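Local coordinates for chain length determinant protein (Shigella flexneri, PDB 4ZM5) that probably regulates the chain length of the lipopolysaccharide O-antigen as a membrane-associated polysaccharide co-polymerase, at residues Ala10-Pro15 with Tyr227-Lys232. The protein carries 1 engineered substitution. Sequence-based numbering, arbitrary orientation.
Sequences AIITQP and YRYVMK
The Y229 ring has A10 CB and I11 O at its edge, Y227 CE2 above one face, offset toward the rim, and K232 CG over the opposite face. Y229 CE2 lies in plane at the edge of the Y227 ring. I12 CD1 touches Y229 CE1 at 3.6 Å, while I12 CG1 approaches Y227 CD2 obliquely, also at 3.6 Å. Helices 91-159 and 38-53 pack on this side of the sheet.

Beyond the backbone, T13 CG2 lies over one face of the R228 guanidinium, 3.4 Å from R228 NH2. The R228 chain bends at chi3 (81°), which brings the group alongside T13, and a water in the guanidinium plane links R228 NE to Q14 O. V230 CG2 also meets T13 CG2, at 3.7 Å, and M231 CE reaches I11 CG1. A second subunit packs against I11, R228, V230 and M231.

T13 N hydrogen-bonds to R228 O (2.9 Å) and R228 N to T13 O (N-H...O 146°). I11 O accepts from both V230 N (2.8 Å) and M231 N (3.1 Å); the first donor is tilted 29° from the carbonyl plane, the second lies in it, on a lone pair. I11 N returns a bond to M231 O at 2.8 Å. With V230 and M231 both opposite I11, this is a classic beta bulge, in the antiparallel pairing that adds 228-229 beside 6-13 as an outermost strand of the sheet within this chain.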
loop_
_atom_site.group_PDB
_atom_site.type_symbol
_atom_site.label_atom_id
_atom_site.label_comp_id
_atom_site.label_asym_id
_atom_site.label_seq_id
_atom_site.Cartn_x
_atom_site.Cartn_y
_atom_site.Cartn_z
ATOM N N ALA B 10 6.815 9.038 -32.528
ATOM C CA ALA B 10 7.027 7.916 -31.617
ATOM C C ALA B 10 5.729 7.651 -30.860
ATOM O O ALA B 10 4.937 8.580 -30.657
ATOM C CB ALA B 10 8.173 8.201 -30.656
ATOM N N ILE B 11 5.471 6.385 -30.506
ATOM C CA ILE B 11 4.282 6.026 -29.725
ATOM C C ILE B 11 4.767 5.338 -28.475
ATOM O O ILE B 11 5.498 4.354 -28.535
ATOM C CB ILE B 11 3.202 5.215 -30.488
ATOM C CG1 ILE B 11 2.716 6.000 -31.725
ATOM C CG2 ILE B 11 2.035 4.898 -29.557
ATOM C CD1 ILE B 11 1.943 5.226 -32.745
ATOM N N ILE B 12 4.347 5.872 -27.352
ATOM C CA ILE B 12 4.768 5.419 -26.042
ATOM C C ILE B 12 3.545 5.045 -25.186
ATOM O O ILE B 12 2.482 5.660 -25.323
ATOM C CB ILE B 12 5.630 6.589 -25.493
ATOM C CG1 ILE B 12 7.116 6.316 -25.750
ATOM C CG2 ILE B 12 5.315 7.056 -24.062
ATOM C CD1 ILE B 12 8.047 7.582 -25.742
ATOM N N THR B 13 3.672 3.970 -24.371
ATOM C CA THR B 13 2.581 3.564 -23.473
ATOM C C THR B 13 3.184 3.214 -22.094
ATOM O O THR B 13 4.393 3.369 -21.881
ATOM C CB THR B 13 1.665 2.467 -24.071
ATOM O OG1 THR B 13 0.469 2.412 -23.298
ATOM C CG2 THR B 13 2.307 1.092 -24.119
ATOM N N GLN B 14 2.320 2.768 -21.169
ATOM C CA GLN B 14 2.723 2.388 -19.825
ATOM C C GLN B 14 3.736 1.253 -19.886
ATOM O O GLN B 14 3.703 0.426 -20.817
ATOM C CB GLN B 14 1.502 1.982 -18.971
ATOM C CG GLN B 14 0.773 0.722 -19.419
ATOM C CD GLN B 14 -0.557 0.518 -18.739
ATOM O OE1 GLN B 14 -0.974 1.275 -17.862
ATOM N NE2 GLN B 14 -1.271 -0.504 -19.152
ATOM N N PRO B 15 4.657 1.206 -18.928
ATOM C CA PRO B 15 5.617 0.103 -18.929
ATOM C C PRO B 15 4.915 -1.234 -18.627
ATOM O O PRO B 15 3.813 -1.233 -18.064
ATOM C CB PRO B 15 6.605 0.518 -17.836
ATOM C CG PRO B 15 5.826 1.405 -16.939
ATOM C CD PRO B 15 4.849 2.121 -17.785
ATOM N N TYR B 227 8.072 4.033 -19.136
ATOM C CA TYR B 227 7.318 3.832 -20.361
ATOM C C TYR B 227 7.821 2.608 -21.120
ATOM O O TYR B 227 8.802 1.975 -20.726
ATOM C CB TYR B 227 7.373 5.090 -21.265
ATOM C CG TYR B 227 8.757 5.396 -21.800
ATOM C CD1 TYR B 227 9.698 6.057 -21.016
ATOM C CD2 TYR B 227 9.125 5.026 -23.091
ATOM C CE1 TYR B 227 10.977 6.322 -21.493
ATOM C CE2 TYR B 227 10.397 5.295 -23.583
ATOM C CZ TYR B 227 11.320 5.951 -22.779
ATOM O OH TYR B 227 12.583 6.224 -23.242
ATOM N N ARG B 228 7.122 2.291 -22.210
ATOM C CA ARG B 228 7.390 1.210 -23.136
ATOM C C ARG B 228 7.105 1.757 -24.515
ATOM O O ARG B 228 6.097 2.447 -24.697
ATOM C CB ARG B 228 6.505 -0.003 -22.805
ATOM C CG ARG B 228 6.552 -1.096 -23.842
ATOM C CD ARG B 228 5.707 -2.290 -23.474
ATOM N NE ARG B 228 4.283 -2.134 -23.764
ATOM C CZ ARG B 228 3.722 -2.257 -24.967
ATOM N NH1 ARG B 228 4.477 -2.459 -26.045
ATOM N NH2 ARG B 228 2.411 -2.172 -25.102
ATOM N N TYR B 229 7.996 1.504 -25.480
ATOM C CA TYR B 229 7.753 1.974 -26.831
ATOM C C TYR B 229 6.809 1.050 -27.540
ATOM O O TYR B 229 6.952 -0.170 -27.468
ATOM C CB TYR B 229 9.041 2.071 -27.662
ATOM C CG TYR B 229 9.902 3.295 -27.446
ATOM C CD1 TYR B 229 9.502 4.547 -27.911
ATOM C CD2 TYR B 229 11.182 3.182 -26.903
ATOM C CE1 TYR B 229 10.325 5.668 -27.770
ATOM C CE2 TYR B 229 12.008 4.294 -26.753
ATOM C CZ TYR B 229 11.580 5.530 -27.196
ATOM O OH TYR B 229 12.420 6.599 -27.065
ATOM N N VAL B 230 5.854 1.637 -28.236
ATOM C CA VAL B 230 4.956 0.943 -29.131
ATOM C C VAL B 230 5.643 1.075 -30.497
ATOM O O VAL B 230 5.728 0.103 -31.259
ATOM C CB VAL B 230 3.513 1.513 -29.083
ATOM C CG1 VAL B 230 2.676 0.981 -30.235
ATOM C CG2 VAL B 230 2.840 1.200 -27.765
ATOM N N MET B 231 6.202 2.281 -30.750
ATOM C CA MET B 231 6.929 2.668 -31.947
ATOM C C MET B 231 8.016 3.684 -31.577
ATOM O O MET B 231 7.706 4.738 -31.014
ATOM C CB MET B 231 5.935 3.262 -32.969
ATOM C CG MET B 231 6.509 3.495 -34.336
ATOM S SD MET B 231 5.310 4.330 -35.398
ATOM C CE MET B 231 5.324 5.946 -34.669
ATOM N N LYS B 232 9.285 3.377 -31.909
ATOM C CA LYS B 232 10.427 4.276 -31.658
ATOM C C LYS B 232 10.385 5.477 -32.640
ATOM O O LYS B 232 9.659 5.370 -33.629
ATOM C CB LYS B 232 11.739 3.507 -31.770
ATOM C CG LYS B 232 11.830 2.370 -30.740
ATOM C CD LYS B 232 13.246 1.929 -30.530
ATOM C CE LYS B 232 13.368 0.895 -29.452
ATOM N NZ LYS B 232 14.794 0.653 -29.092
HETATM O O HOH W 1 2.462 -2.088 -21.309
#